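Local coordinates for protein glutaredoxin (Chlorella sorokiniana, PDB 4I2U) that binds glutathione and, as a glutaredoxin with a thioredoxin fold, probably uses it in thiol-disulfide exchange that keeps the cell's redox balance, at residues A[79-84]-A[94-99]; A[32-37]-A[85-90]; A[9-14]-A[43-48]; A[15-20]-A[98-103]. One frame throughout, in Å; residues are numbered along the deposited sequence. Where two conformers were deposited one is given.

Segment 9-14, the end of the first helix, opens contact 3. Segment 15-20 follows at once on the central strand 17-21 and opens contact 4. Contact 2 opens on helix 26-36. Contact 3 then closes at 43-48, so it crosses both contact 4 and contact 2. Contact 1 opens on strand 79-82. Contact 2 closes at 85-90, crossing contact 1. Contact 1 closes at 94-99, and contact 4 at 98-103 on the same helix, sharing V98 and M99. Contact 2 thus lies wholly within the span of contact 4. Contact 3 ties the first helix to the sheet. Contacts 1 and 4 tie strands to helix 95-102, and contact 2 joins helices 26-36 and 84-93. Contacts 1 and 2 also reach glutathione.

Contact 1. Residues A[79-84]-A[94-99]; sequences QFIGGG and GKLEVM. With GSH (glutathione), chain B.
I81 and M99 meet where the edge strand 79-82 faces helix 95-102. The I81 methyl CG2 lies 3.7 Å from M99 SD. M99 CE is equally near, so one methyl rests against both atoms of the S-CH3 bond. The M99 chain is extended as far as SD and then bends (chi3 -71°). The bend brings CE as well as sulfur against the methyl. The other branch of I81 serves a second partner. Its CG1 sits between the backbone N and the carbonyl carbon (chi1 64°), and its CD1 comes 3.9 Å from L96 CD1. These two side chains cross at about a right angle. Q79 is extended and only grazes the sulfur, with OE1 4.2 Å from M99 SD. V74 and I76 of the next strand also touch I81, as do T87 and L90 of helix 84-93. At the far end of the strand segment the chain turns into that helix. There G84 N gives a hydrogen bond of 2.9 Å to glutathione O12. G83 has no CB, which leaves room for O12. The chemistry is therefore divided: apolar contacts, with no hydrogen bond, join strand to helix, and backbone polarity is turned to the ligand carboxylate.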
loop_
_atom_site.group_PDB
_atom_site.type_symbol
_atom_site.label_atom_id
_atom_site.label_comp_id
_atom_site.label_asym_id
_atom_site.label_seq_id
_atom_site.Cartn_x
_atom_site.Cartn_y
_atom_site.Cartn_z
ATOM N N GLN A 79 1.899 -8.554 1.883
ATOM C CA GLN A 79 0.784 -9.125 1.147
ATOM C C GLN A 79 0.047 -8.067 0.345
ATOM O O GLN A 79 -0.513 -7.115 0.914
ATOM C CB GLN A 79 -0.185 -9.801 2.108
ATOM C CG GLN A 79 -1.341 -10.437 1.392
ATOM C CD GLN A 79 -2.295 -11.148 2.318
ATOM O OE1 GLN A 79 -2.183 -11.077 3.550
ATOM N NE2 GLN A 79 -3.233 -11.874 1.730
ATOM N N PHE A 80 0.001 -8.218 -0.975
ATOM C CA PHE A 80 -0.795 -7.337 -1.814
ATOM C C PHE A 80 -2.274 -7.496 -1.516
ATOM O O PHE A 80 -2.797 -8.613 -1.552
ATOM C CB PHE A 80 -0.523 -7.661 -3.281
ATOM C CG PHE A 80 -1.386 -6.900 -4.233
ATOM C CD1 PHE A 80 -1.299 -5.526 -4.311
ATOM C CD2 PHE A 80 -2.282 -7.544 -5.065
ATOM C CE1 PHE A 80 -2.086 -4.813 -5.180
ATOM C CE2 PHE A 80 -3.067 -6.807 -5.946
ATOM C CZ PHE A 80 -2.963 -5.455 -5.984
ATOM N N ILE A 81 -2.956 -6.396 -1.196
ATOM C CA ILE A 81 -4.375 -6.469 -0.869
ATOM C C ILE A 81 -5.272 -5.776 -1.888
ATOM O O ILE A 81 -6.497 -5.818 -1.763
ATOM C CB ILE A 81 -4.694 -5.926 0.546
ATOM C CG1 ILE A 81 -4.372 -4.442 0.676
ATOM C CG2 ILE A 81 -3.952 -6.739 1.604
ATOM C CD1 ILE A 81 -5.012 -3.792 1.913
ATOM N N GLY A 82 -4.695 -5.151 -2.905
ATOM C CA GLY A 82 -5.478 -4.529 -3.957
ATOM C C GLY A 82 -5.210 -3.056 -4.122
ATOM O O GLY A 82 -4.185 -2.539 -3.689
ATOM N N GLY A 83 -6.139 -2.402 -4.810
ATOM C CA GLY A 83 -6.057 -0.978 -5.069
ATOM C C GLY A 83 -6.861 -0.142 -4.097
ATOM O O GLY A 83 -7.068 -0.530 -2.930
ATOM N N GLY A 84 -7.293 1.031 -4.539
ATOM C CA GLY A 84 -7.937 1.971 -3.640
ATOM C C GLY A 84 -9.328 1.539 -3.223
ATOM O O GLY A 84 -9.672 1.605 -2.028
ATOM N N GLY A 94 -13.881 -4.833 8.040
ATOM C CA GLY A 94 -13.240 -5.441 9.188
ATOM C C GLY A 94 -11.984 -6.206 8.854
ATOM O O GLY A 94 -11.164 -6.466 9.734
ATOM N N LYS A 95 -11.802 -6.575 7.590
ATOM C CA LYS A 95 -10.676 -7.426 7.223
ATOM C C LYS A 95 -9.347 -6.681 7.254
ATOM O O LYS A 95 -8.295 -7.275 7.545
ATOM C CB LYS A 95 -10.899 -8.056 5.846
ATOM C CG LYS A 95 -12.038 -9.028 5.801
ATOM C CD LYS A 95 -12.138 -9.643 4.412
ATOM C CE LYS A 95 -13.368 -10.505 4.271
ATOM N NZ LYS A 95 -13.854 -10.962 5.594
ATOM N N LEU A 96 -9.343 -5.395 6.937
ATOM C CA LEU A 96 -8.105 -4.642 7.002
ATOM C C LEU A 96 -7.600 -4.593 8.434
ATOM O O LEU A 96 -6.412 -4.802 8.702
ATOM C CB LEU A 96 -8.299 -3.241 6.440
ATOM C CG LEU A 96 -7.034 -2.369 6.468
ATOM C CD1 LEU A 96 -5.884 -2.990 5.671
ATOM C CD2 LEU A 96 -7.357 -1.013 5.935
ATOM N N GLU A 97 -8.490 -4.335 9.372
ATOM C CA GLU A 97 -8.101 -4.308 10.776
ATOM C C GLU A 97 -7.526 -5.645 11.212
ATOM O O GLU A 97 -6.551 -5.686 11.942
ATOM C CB GLU A 97 -9.293 -3.951 11.661
ATOM C CG GLU A 97 -9.654 -2.493 11.630
ATOM C CD GLU A 97 -11.033 -2.254 12.177
ATOM O OE1 GLU A 97 -12.012 -2.366 11.419
ATOM O OE2 GLU A 97 -11.148 -1.970 13.388
ATOM N N VAL A 98 -8.129 -6.749 10.788
ATOM C CA VAL A 98 -7.583 -8.055 11.127
ATOM C C VAL A 98 -6.155 -8.173 10.602
ATOM O O VAL A 98 -5.255 -8.612 11.320
ATOM C CB VAL A 98 -8.458 -9.209 10.564
ATOM C CG1 VAL A 98 -7.757 -10.571 10.730
ATOM C CG2 VAL A 98 -9.824 -9.217 11.237
ATOM N N MET A 99 -5.932 -7.787 9.354
ATOM C CA MET A 99 -4.584 -7.854 8.797
ATOM C C MET A 99 -3.596 -6.970 9.523
ATOM O O MET A 99 -2.443 -7.360 9.752
ATOM C CB MET A 99 -4.600 -7.492 7.318
ATOM C CG MET A 99 -5.275 -8.562 6.482
ATOM S SD MET A 99 -5.139 -8.350 4.715
ATOM C CE MET A 99 -6.195 -6.990 4.535
HETATM N N1 GSH B . -10.268 0.863 -9.366
HETATM C CA1 GSH B . -8.825 1.128 -9.253
HETATM C C1 GSH B . -8.514 1.205 -7.781
HETATM O O11 GSH B . -9.455 1.048 -6.980
HETATM O O12 GSH B . -7.333 1.388 -7.389
HETATM C CB1 GSH B . -8.509 2.400 -10.035
HETATM C CG1 GSH B . -7.021 2.729 -10.081
HETATM C CD1 GSH B . -6.668 3.561 -11.301
HETATM O OE1 GSH B . -7.129 3.310 -12.417
HETATM N N2 GSH B . -5.803 4.542 -11.121
HETATM C CA2 GSH B . -5.291 5.342 -12.239
HETATM C C2 GSH B . -4.035 4.754 -12.839
HETATM O O2 GSH B . -3.380 3.916 -12.240
HETATM C CB2 GSH B . -5.040 6.781 -11.788
HETATM S SG2 GSH B . -6.584 7.663 -11.422
HETATM N N3 GSH B . -3.707 5.158 -14.058
HETATM C CA3 GSH B . -2.612 4.549 -14.773
HETATM C C3 GSH B . -1.240 4.930 -14.271
HETATM O O31 GSH B . -1.081 5.877 -13.475
HETATM O O32 GSH B . -0.298 4.230 -14.711
#

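Contact 2. Residues A[32-37]-A[85-90]; sequences KRALEK and DDTDAL. With GSH (glutathione), chain B.
A34 CB presses on the backbone of helix 84-93, 3.9 Å from D88 CA. This is the tight part of the contact. The alanine methyl also comes 4.1 Å from T87 O. Such a small side chain probably helps the axes of the segments 32-36 and 85-90 come within 8.6 Å, and they run nearly parallel at 24°. T87 adds its methyl. Its CG2 stands anti to the backbone N and reaches both A34 CB and L35 CG, the latter at 4.2 Å. The T87 hydroxyl turns to its own chain and bonds G83 O.

The D88 side is looser and faces solvent, with D88 partly exposed and K37 exposed. D88 OD1 is 4.3 Å from A34 CB, with no bond between the segments. K37 NZ carries the opposite charge but stays 6.2 Å from D88 OD1, too far for a salt bridge, so any attraction is probably weak. D88 also touches K30 of helix 26-36.

At the start of the helix, D85 N gives a nearly straight hydrogen bond (172°) of 2.9 Å to glutathione O11. The D85 carboxylate makes a salt bridge with K30, and its OD2 lies 3.6 Å from glutathione N1. An alanine here would probably cost K30 its salt bridge and remove the carboxylate that D85 places close to glutathione N1.

Around the pair, I81 of strand 79-82 touches T87 and L90. L96 of helix 95-102 touches L35 and L90, while I44, just ahead of strand 45-48, packs on L35.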
loop_
_atom_site.group_PDB
_atom_site.type_symbol
_atom_site.label_atom_id
_atom_site.label_comp_id
_atom_site.label_asym_id
_atom_site.label_seq_id
_atom_site.Cartn_x
_atom_site.Cartn_y
_atom_site.Cartn_z
ATOM N N LYS A 32 -5.142 5.862 1.108
ATOM C CA LYS A 32 -4.496 6.520 2.225
ATOM C C LYS A 32 -5.469 6.849 3.338
ATOM O O LYS A 32 -5.192 6.561 4.508
ATOM C CB LYS A 32 -3.782 7.786 1.770
ATOM C CG LYS A 32 -2.574 7.531 0.883
ATOM C CD LYS A 32 -2.132 8.802 0.188
ATOM C CE LYS A 32 -0.822 8.622 -0.551
ATOM N NZ LYS A 32 -0.519 9.808 -1.371
ATOM N N ARG A 33 -6.612 7.437 3.002
ATOM C CA ARG A 33 -7.587 7.806 4.024
ATOM C C ARG A 33 -8.126 6.590 4.744
ATOM O O ARG A 33 -8.366 6.629 5.954
ATOM C CB ARG A 33 -8.707 8.651 3.420
ATOM C CG ARG A 33 -8.251 10.068 3.070
ATOM C CD ARG A 33 -9.305 10.852 2.278
ATOM N NE ARG A 33 -8.909 12.251 2.100
ATOM C CZ ARG A 33 -9.439 13.086 1.206
ATOM N NH1 ARG A 33 -10.400 12.677 0.384
ATOM N NH2 ARG A 33 -8.999 14.343 1.135
ATOM N N ALA A 34 -8.305 5.489 4.030
ATOM C CA ALA A 34 -8.751 4.255 4.661
ATOM C C ALA A 34 -7.735 3.758 5.689
ATOM O O ALA A 34 -8.091 3.405 6.816
ATOM C CB ALA A 34 -9.001 3.192 3.607
ATOM N N LEU A 35 -6.466 3.720 5.314
ATOM C CA LEU A 35 -5.416 3.289 6.221
ATOM C C LEU A 35 -5.275 4.239 7.420
ATOM O O LEU A 35 -5.010 3.793 8.544
ATOM C CB LEU A 35 -4.085 3.201 5.471
ATOM C CG LEU A 35 -4.027 2.104 4.397
ATOM C CD1 LEU A 35 -2.868 2.354 3.474
ATOM C CD2 LEU A 35 -3.916 0.737 5.045
ATOM N N GLU A 36 -5.498 5.530 7.201
ATOM C CA GLU A 36 -5.309 6.534 8.242
ATOM C C GLU A 36 -6.384 6.480 9.298
ATOM O O GLU A 36 -6.233 7.109 10.344
ATOM C CB GLU A 36 -5.245 7.929 7.632
ATOM C CG GLU A 36 -3.940 8.201 6.886
ATOM C CD GLU A 36 -4.007 9.386 5.946
ATOM O OE1 GLU A 36 -4.995 10.145 5.996
ATOM O OE2 GLU A 36 -3.063 9.543 5.150
ATOM N N LYS A 37 -7.450 5.722 9.078
ATOM C CA LYS A 37 -8.424 5.485 10.140
ATOM C C LYS A 37 -7.782 4.705 11.278
ATOM O O LYS A 37 -8.231 4.785 12.417
ATOM C CB LYS A 37 -9.610 4.686 9.615
ATOM C CG LYS A 37 -10.438 5.374 8.558
ATOM C CD LYS A 37 -11.458 4.401 7.978
ATOM C CE LYS A 37 -12.351 5.058 6.940
ATOM N NZ LYS A 37 -13.416 5.896 7.557
ATOM N N ASP A 85 -10.145 1.126 -4.190
ATOM C CA ASP A 85 -11.464 0.619 -3.870
ATOM C C ASP A 85 -11.356 -0.598 -2.959
ATOM O O ASP A 85 -12.106 -0.717 -2.008
ATOM C CB ASP A 85 -12.223 0.253 -5.133
ATOM C CG ASP A 85 -12.697 1.467 -5.909
ATOM O OD1 ASP A 85 -12.729 2.584 -5.348
ATOM O OD2 ASP A 85 -13.017 1.270 -7.090
ATOM N N ASP A 86 -10.417 -1.499 -3.239
ATOM C CA ASP A 86 -10.260 -2.696 -2.408
ATOM C C ASP A 86 -9.883 -2.323 -0.985
ATOM O O ASP A 86 -10.422 -2.884 -0.014
ATOM C CB ASP A 86 -9.172 -3.633 -2.950
ATOM C CG ASP A 86 -9.499 -4.229 -4.289
ATOM O OD1 ASP A 86 -10.682 -4.527 -4.555
ATOM O OD2 ASP A 86 -8.542 -4.420 -5.070
ATOM N N THR A 87 -8.948 -1.397 -0.835
ATOM C CA THR A 87 -8.461 -1.039 0.486
ATOM C C THR A 87 -9.568 -0.362 1.280
ATOM O O THR A 87 -9.739 -0.629 2.482
ATOM C CB THR A 87 -7.218 -0.142 0.383
ATOM O OG1 THR A 87 -6.161 -0.855 -0.269
ATOM C CG2 THR A 87 -6.722 0.280 1.753
ATOM N N ASP A 88 -10.314 0.518 0.644
ATOM C CA ASP A 88 -11.452 1.151 1.289
ATOM C C ASP A 88 -12.497 0.122 1.726
ATOM O O ASP A 88 -13.030 0.196 2.834
ATOM C CB ASP A 88 -12.070 2.158 0.331
ATOM C CG ASP A 88 -13.178 2.934 0.962
ATOM O OD1 ASP A 88 -12.877 3.821 1.791
ATOM O OD2 ASP A 88 -14.350 2.630 0.643
ATOM N N ALA A 89 -12.795 -0.839 0.865
ATOM C CA ALA A 89 -13.753 -1.893 1.204
ATOM C C ALA A 89 -13.267 -2.726 2.381
ATOM O O ALA A 89 -14.041 -3.059 3.283
ATOM C CB ALA A 89 -13.997 -2.770 0.002
ATOM N N LEU A 90 -11.986 -3.062 2.394
ATOM C CA LEU A 90 -11.425 -3.847 3.497
ATOM C C LEU A 90 -11.405 -3.067 4.804
ATOM O O LEU A 90 -11.575 -3.631 5.871
ATOM C CB LEU A 90 -10.021 -4.315 3.121
ATOM C CG LEU A 90 -9.993 -5.326 1.985
ATOM C CD1 LEU A 90 -8.562 -5.409 1.478
ATOM C CD2 LEU A 90 -10.486 -6.692 2.401
HETATM N N1 GSH B . -10.268 0.863 -9.366
HETATM C CA1 GSH B . -8.825 1.128 -9.253
HETATM C C1 GSH B . -8.514 1.205 -7.781
HETATM O O11 GSH B . -9.455 1.048 -6.980
HETATM O O12 GSH B . -7.333 1.388 -7.389
HETATM C CB1 GSH B . -8.509 2.400 -10.035
HETATM C CG1 GSH B . -7.021 2.729 -10.081
HETATM C CD1 GSH B . -6.668 3.561 -11.301
HETATM O OE1 GSH B . -7.129 3.310 -12.417
HETATM N N2 GSH B . -5.803 4.542 -11.121
HETATM C CA2 GSH B . -5.291 5.342 -12.239
HETATM C C2 GSH B . -4.035 4.754 -12.839
HETATM O O2 GSH B . -3.380 3.916 -12.240
HETATM C CB2 GSH B . -5.040 6.781 -11.788
HETATM S SG2 GSH B . -6.584 7.663 -11.422
HETATM N N3 GSH B . -3.707 5.158 -14.058
HETATM C CA3 GSH B . -2.612 4.549 -14.773
HETATM C C3 GSH B . -1.240 4.930 -14.271
HETATM O O31 GSH B . -1.081 5.877 -13.475
HETATM O O32 GSH B . -0.298 4.230 -14.711
#

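Contact 3. Residues A[9-14]-A[43-48]; sequences DSTISG and KITAIE
T11 reaches strand 45-48 with a single methyl. Its CG2 lies 4.1 Å from T45 CG2 and 4.2 Å from I47 CG1. T45 and I47 are two residues apart on the strand and face the helix together. The two threonine side chains meet obliquely, methyl to methyl. The T11 torsion explains this: OG1 is anti to the carbonyl carbon (chi1 -62°), which leaves CG2 anti to the backbone N and aimed at the strand. The hydroxyl is held by L7 O, one turn back.

The strand belongs to a beta-alpha-beta crossover of the thioredoxin fold. Strand 17-21, helix 26-36 and strand 45-48 follow in order, and the two strands are parallel neighbours. Helix 3-14 covers one face of this sheet. On the other, I44 and A46 pack against helix 26-36.

T45 and I47 are fixed by backbone hydrogen bonds to strand 17-21. V18 of that strand touches T11 too. In the same helix, in the turn that spans T11, D9 O accepts from S13 OG at 2.8 Å and from S13 N at 3.1 Å. The two donors come from opposite faces of the carbonyl plane. D9 OD2 makes a salt bridge with K5, and D9 OD1 a hydrogen bond with Y61 OH. E48 forms a salt bridge with K32.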
loop_
_atom_site.group_PDB
_atom_site.type_symbol
_atom_site.label_atom_id
_atom_site.label_comp_id
_atom_site.label_asym_id
_atom_site.label_seq_id
_atom_site.Cartn_x
_atom_site.Cartn_y
_atom_site.Cartn_z
ATOM N N ASP A 9 10.535 -5.007 -3.558
ATOM C CA ASP A 9 10.650 -6.153 -2.660
ATOM C C ASP A 9 11.125 -5.716 -1.281
ATOM O O ASP A 9 10.569 -6.137 -0.254
ATOM C CB ASP A 9 11.615 -7.204 -3.214
ATOM C CG ASP A 9 11.093 -7.912 -4.468
ATOM O OD1 ASP A 9 9.921 -7.735 -4.850
ATOM O OD2 ASP A 9 11.895 -8.700 -5.029
ATOM N N SER A 10 12.166 -4.899 -1.239
ATOM C CA SER A 10 12.728 -4.451 0.031
ATOM C C SER A 10 11.747 -3.569 0.784
ATOM O O SER A 10 11.682 -3.606 2.007
ATOM C CB SER A 10 14.027 -3.683 -0.196
ATOM O OG SER A 10 15.037 -4.537 -0.700
ATOM N N THR A 11 10.991 -2.762 0.058
ATOM C CA THR A 11 10.061 -1.871 0.717
ATOM C C THR A 11 8.921 -2.644 1.372
ATOM O O THR A 11 8.558 -2.357 2.529
ATOM C CB THR A 11 9.518 -0.818 -0.255
ATOM O OG1 THR A 11 10.601 -0.022 -0.740
ATOM C CG2 THR A 11 8.515 0.098 0.429
ATOM N N ILE A 12 8.349 -3.609 0.665
ATOM C CA ILE A 12 7.205 -4.321 1.221
ATOM C C ILE A 12 7.620 -5.306 2.302
ATOM O O ILE A 12 6.807 -5.631 3.162
ATOM C CB ILE A 12 6.328 -5.021 0.147
ATOM C CG1 ILE A 12 7.045 -6.216 -0.497
ATOM C CG2 ILE A 12 5.869 -4.006 -0.873
ATOM C CD1 ILE A 12 6.170 -6.979 -1.477
ATOM N N SER A 13 8.865 -5.778 2.296
ATOM C CA SER A 13 9.329 -6.689 3.350
ATOM C C SER A 13 9.897 -5.933 4.550
ATOM O O SER A 13 9.996 -6.501 5.633
ATOM C CB SER A 13 10.338 -7.692 2.790
ATOM O OG SER A 13 11.473 -7.042 2.272
ATOM N N GLY A 14 10.239 -4.657 4.376
ATOM C CA GLY A 14 10.840 -3.866 5.434
ATOM C C GLY A 14 9.897 -2.890 6.106
ATOM O O GLY A 14 10.274 -2.282 7.093
ATOM N N LYS A 43 3.335 5.976 9.892
ATOM C CA LYS A 43 3.442 4.511 9.867
ATOM C C LYS A 43 2.977 3.896 8.542
ATOM O O LYS A 43 2.953 2.678 8.393
ATOM C CB LYS A 43 2.639 3.900 11.012
ATOM C CG LYS A 43 3.111 4.360 12.383
ATOM C CD LYS A 43 4.570 3.992 12.617
ATOM C CE LYS A 43 4.967 4.143 14.080
ATOM N NZ LYS A 43 4.486 3.000 14.894
ATOM N N ILE A 44 2.604 4.744 7.602
ATOM C CA ILE A 44 2.199 4.325 6.266
ATOM C C ILE A 44 3.321 4.742 5.325
ATOM O O ILE A 44 3.670 5.916 5.246
ATOM C CB ILE A 44 0.885 5.027 5.845
ATOM C CG1 ILE A 44 -0.277 4.611 6.759
ATOM C CG2 ILE A 44 0.555 4.723 4.385
ATOM C CD1 ILE A 44 -1.485 5.561 6.732
ATOM N N THR A 45 3.897 3.793 4.603
ATOM C CA THR A 45 4.989 4.094 3.690
ATOM C C THR A 45 4.392 4.302 2.300
ATOM O O THR A 45 4.045 3.357 1.595
ATOM C CB THR A 45 5.969 2.951 3.690
ATOM O OG1 THR A 45 6.449 2.755 5.021
ATOM C CG2 THR A 45 7.142 3.231 2.769
ATOM N N ALA A 46 4.230 5.557 1.907
ATOM C CA ALA A 46 3.631 5.921 0.632
ATOM C C ALA A 46 4.719 6.292 -0.350
ATOM O O ALA A 46 5.412 7.306 -0.172
ATOM C CB ALA A 46 2.686 7.094 0.817
ATOM N N ILE A 47 4.845 5.504 -1.398
ATOM C CA ILE A 47 5.885 5.672 -2.408
ATOM C C ILE A 47 5.210 6.325 -3.620
ATOM O O ILE A 47 4.370 5.692 -4.265
ATOM C CB ILE A 47 6.523 4.318 -2.803
ATOM C CG1 ILE A 47 7.048 3.525 -1.588
ATOM C CG2 ILE A 47 7.602 4.544 -3.857
ATOM C CD1 ILE A 47 8.103 4.233 -0.764
ATOM N N GLU A 48 5.539 7.589 -3.884
ATOM C CA GLU A 48 4.888 8.352 -4.944
ATOM C C GLU A 48 5.610 8.156 -6.263
ATOM O O GLU A 48 6.704 8.693 -6.484
ATOM C CB GLU A 48 4.805 9.833 -4.601
ATOM C CG GLU A 48 4.098 10.126 -3.280
ATOM C CD GLU A 48 2.637 9.693 -3.207
ATOM O OE1 GLU A 48 2.002 9.375 -4.217
ATOM O OE2 GLU A 48 2.101 9.706 -2.073
#

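Contact 4. Residues A[15-20]-A[98-103]; sequences NKVVIF and VMLRNA
This is a largely buried contact between the start of a central strand and the C-terminal helix. In the thioredoxin fold of this protein, strand 17-21 is an inner strand of the mixed sheet, and helix 95-102 packs on the same face of that sheet as helix 26-36. One apolar pair and one polar bond carry the contact.

The apolar pair is V17 with L100. V17 CG2 meets L100 CD2 at 3.7 Å, and the side chains cross at about a right angle. The valine methyl in question is anti to its carbonyl carbon, while CG1 is turned elsewhere and packs on L35 of helix 26-36. I76 of the neighbouring strand touches both V17 and L100, so three apolar residues close together here. M99 touches I76 as well.

The polar part lies at the exposed K16. This residue precedes the strand, and its backbone is hydrogen-bonded to that of D77. Its side chain reaches over A103, with CD 4.3 Å from the A103 methyl CB. The chain kinks at chi2 (-66°) and again at its last torsion, which curls the amine round to the carbonyl. A103 lies close to the C-terminal end of the helix, where carbonyls tend to gather partial negative charge; this probably favours the amine. D77 OD2 is a second, long and weak partner of the same nitrogen. K16 NZ bonds A103 O at 2.9 Å, tilted 23° from the carbonyl plane.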
loop_
_atom_site.group_PDB
_atom_site.type_symbol
_atom_site.label_atom_id
_atom_site.label_comp_id
_atom_site.label_asym_id
_atom_site.label_seq_id
_atom_site.Cartn_x
_atom_site.Cartn_y
_atom_site.Cartn_z
ATOM N N ASN A 15 8.681 -2.743 5.582
ATOM C CA ASN A 15 7.694 -1.813 6.121
ATOM C C ASN A 15 6.356 -2.501 6.127
ATOM O O ASN A 15 5.981 -3.094 5.127
ATOM C CB ASN A 15 7.613 -0.567 5.259
ATOM C CG ASN A 15 8.927 0.138 5.154
ATOM O OD1 ASN A 15 9.289 0.913 6.040
ATOM N ND2 ASN A 15 9.677 -0.148 4.104
ATOM N N LYS A 16 5.630 -2.428 7.231
ATOM C CA LYS A 16 4.402 -3.186 7.382
ATOM C C LYS A 16 3.246 -2.693 6.525
ATOM O O LYS A 16 2.388 -3.475 6.169
ATOM C CB LYS A 16 3.976 -3.179 8.852
ATOM C CG LYS A 16 4.924 -3.905 9.786
ATOM C CD LYS A 16 4.932 -5.382 9.491
ATOM C CE LYS A 16 5.800 -6.139 10.472
ATOM N NZ LYS A 16 5.178 -7.425 10.877
ATOM N N VAL A 17 3.164 -1.397 6.254
ATOM C CA VAL A 17 2.041 -0.845 5.512
ATOM C C VAL A 17 2.609 0.010 4.407
ATOM O O VAL A 17 3.230 1.048 4.674
ATOM C CB VAL A 17 1.108 -0.025 6.417
ATOM C CG1 VAL A 17 -0.033 0.523 5.605
ATOM C CG2 VAL A 17 0.600 -0.891 7.550
ATOM N N VAL A 18 2.449 -0.448 3.170
ATOM C CA VAL A 18 3.013 0.231 2.014
ATOM C C VAL A 18 1.935 0.529 0.991
ATOM O O VAL A 18 1.112 -0.337 0.673
ATOM C CB VAL A 18 4.117 -0.640 1.360
ATOM C CG1 VAL A 18 4.682 0.024 0.113
ATOM C CG2 VAL A 18 5.232 -0.915 2.359
ATOM N N ILE A 19 1.944 1.734 0.449
ATOM C CA ILE A 19 1.047 2.079 -0.639
ATOM C C ILE A 19 1.871 2.708 -1.755
ATOM O O ILE A 19 2.493 3.763 -1.565
ATOM C CB ILE A 19 -0.125 2.968 -0.169
ATOM C CG1 ILE A 19 -1.014 3.307 -1.359
ATOM C CG2 ILE A 19 0.349 4.234 0.575
ATOM C CD1 ILE A 19 -2.377 3.857 -0.955
ATOM N N PHE A 20 1.935 2.034 -2.897
ATOM C CA PHE A 20 2.530 2.631 -4.091
ATOM C C PHE A 20 1.448 3.494 -4.693
ATOM O O PHE A 20 0.335 3.022 -4.935
ATOM C CB PHE A 20 3.013 1.541 -5.056
ATOM C CG PHE A 20 4.165 0.741 -4.494
ATOM C CD1 PHE A 20 3.944 -0.423 -3.784
ATOM C CD2 PHE A 20 5.475 1.180 -4.630
ATOM C CE1 PHE A 20 4.993 -1.129 -3.230
ATOM C CE2 PHE A 20 6.529 0.485 -4.080
ATOM C CZ PHE A 20 6.302 -0.665 -3.378
ATOM N N VAL A 98 -8.129 -6.749 10.788
ATOM C CA VAL A 98 -7.583 -8.055 11.127
ATOM C C VAL A 98 -6.155 -8.173 10.602
ATOM O O VAL A 98 -5.255 -8.612 11.320
ATOM C CB VAL A 98 -8.458 -9.209 10.564
ATOM C CG1 VAL A 98 -7.757 -10.571 10.730
ATOM C CG2 VAL A 98 -9.824 -9.217 11.237
ATOM N N MET A 99 -5.932 -7.787 9.354
ATOM C CA MET A 99 -4.584 -7.854 8.797
ATOM C C MET A 99 -3.596 -6.970 9.523
ATOM O O MET A 99 -2.443 -7.360 9.752
ATOM C CB MET A 99 -4.600 -7.492 7.318
ATOM C CG MET A 99 -5.275 -8.562 6.482
ATOM S SD MET A 99 -5.139 -8.350 4.715
ATOM C CE MET A 99 -6.195 -6.990 4.535
ATOM N N LEU A 100 -4.023 -5.770 9.884
ATOM C CA LEU A 100 -3.135 -4.851 10.599
ATOM C C LEU A 100 -2.807 -5.359 11.995
ATOM O O LEU A 100 -1.663 -5.250 12.439
ATOM C CB LEU A 100 -3.764 -3.466 10.665
ATOM C CG LEU A 100 -3.943 -2.714 9.345
ATOM C CD1 LEU A 100 -4.718 -1.453 9.589
ATOM C CD2 LEU A 100 -2.612 -2.371 8.695
ATOM N N ARG A 101 -3.783 -5.929 12.683
ATOM C CA ARG A 101 -3.499 -6.518 13.984
ATOM C C ARG A 101 -2.545 -7.706 13.835
ATOM O O ARG A 101 -1.595 -7.855 14.608
ATOM C CB ARG A 101 -4.785 -6.948 14.685
ATOM C CG ARG A 101 -5.607 -5.776 15.186
ATOM C CD ARG A 101 -6.718 -6.165 16.166
ATOM N NE ARG A 101 -7.761 -6.933 15.499
ATOM C CZ ARG A 101 -8.876 -6.426 14.964
ATOM N NH1 ARG A 101 -9.178 -5.133 15.033
ATOM N NH2 ARG A 101 -9.706 -7.246 14.368
ATOM N N ASN A 102 -2.761 -8.544 12.825
ATOM C CA ASN A 102 -1.877 -9.689 12.632
ATOM C C ASN A 102 -0.450 -9.241 12.319
ATOM O O ASN A 102 0.521 -9.924 12.678
ATOM C CB ASN A 102 -2.385 -10.585 11.505
ATOM C CG ASN A 102 -3.623 -11.359 11.886
ATOM O OD1 ASN A 102 -3.972 -11.459 13.062
ATOM N ND2 ASN A 102 -4.302 -11.905 10.886
ATOM N N ALA A 103 -0.321 -8.098 11.656
ATOM C CA ALA A 103 0.978 -7.553 11.287
ATOM C C ALA A 103 1.663 -6.851 12.450
ATOM O O ALA A 103 2.824 -6.461 12.342
ATOM C CB ALA A 103 0.823 -6.596 10.108
#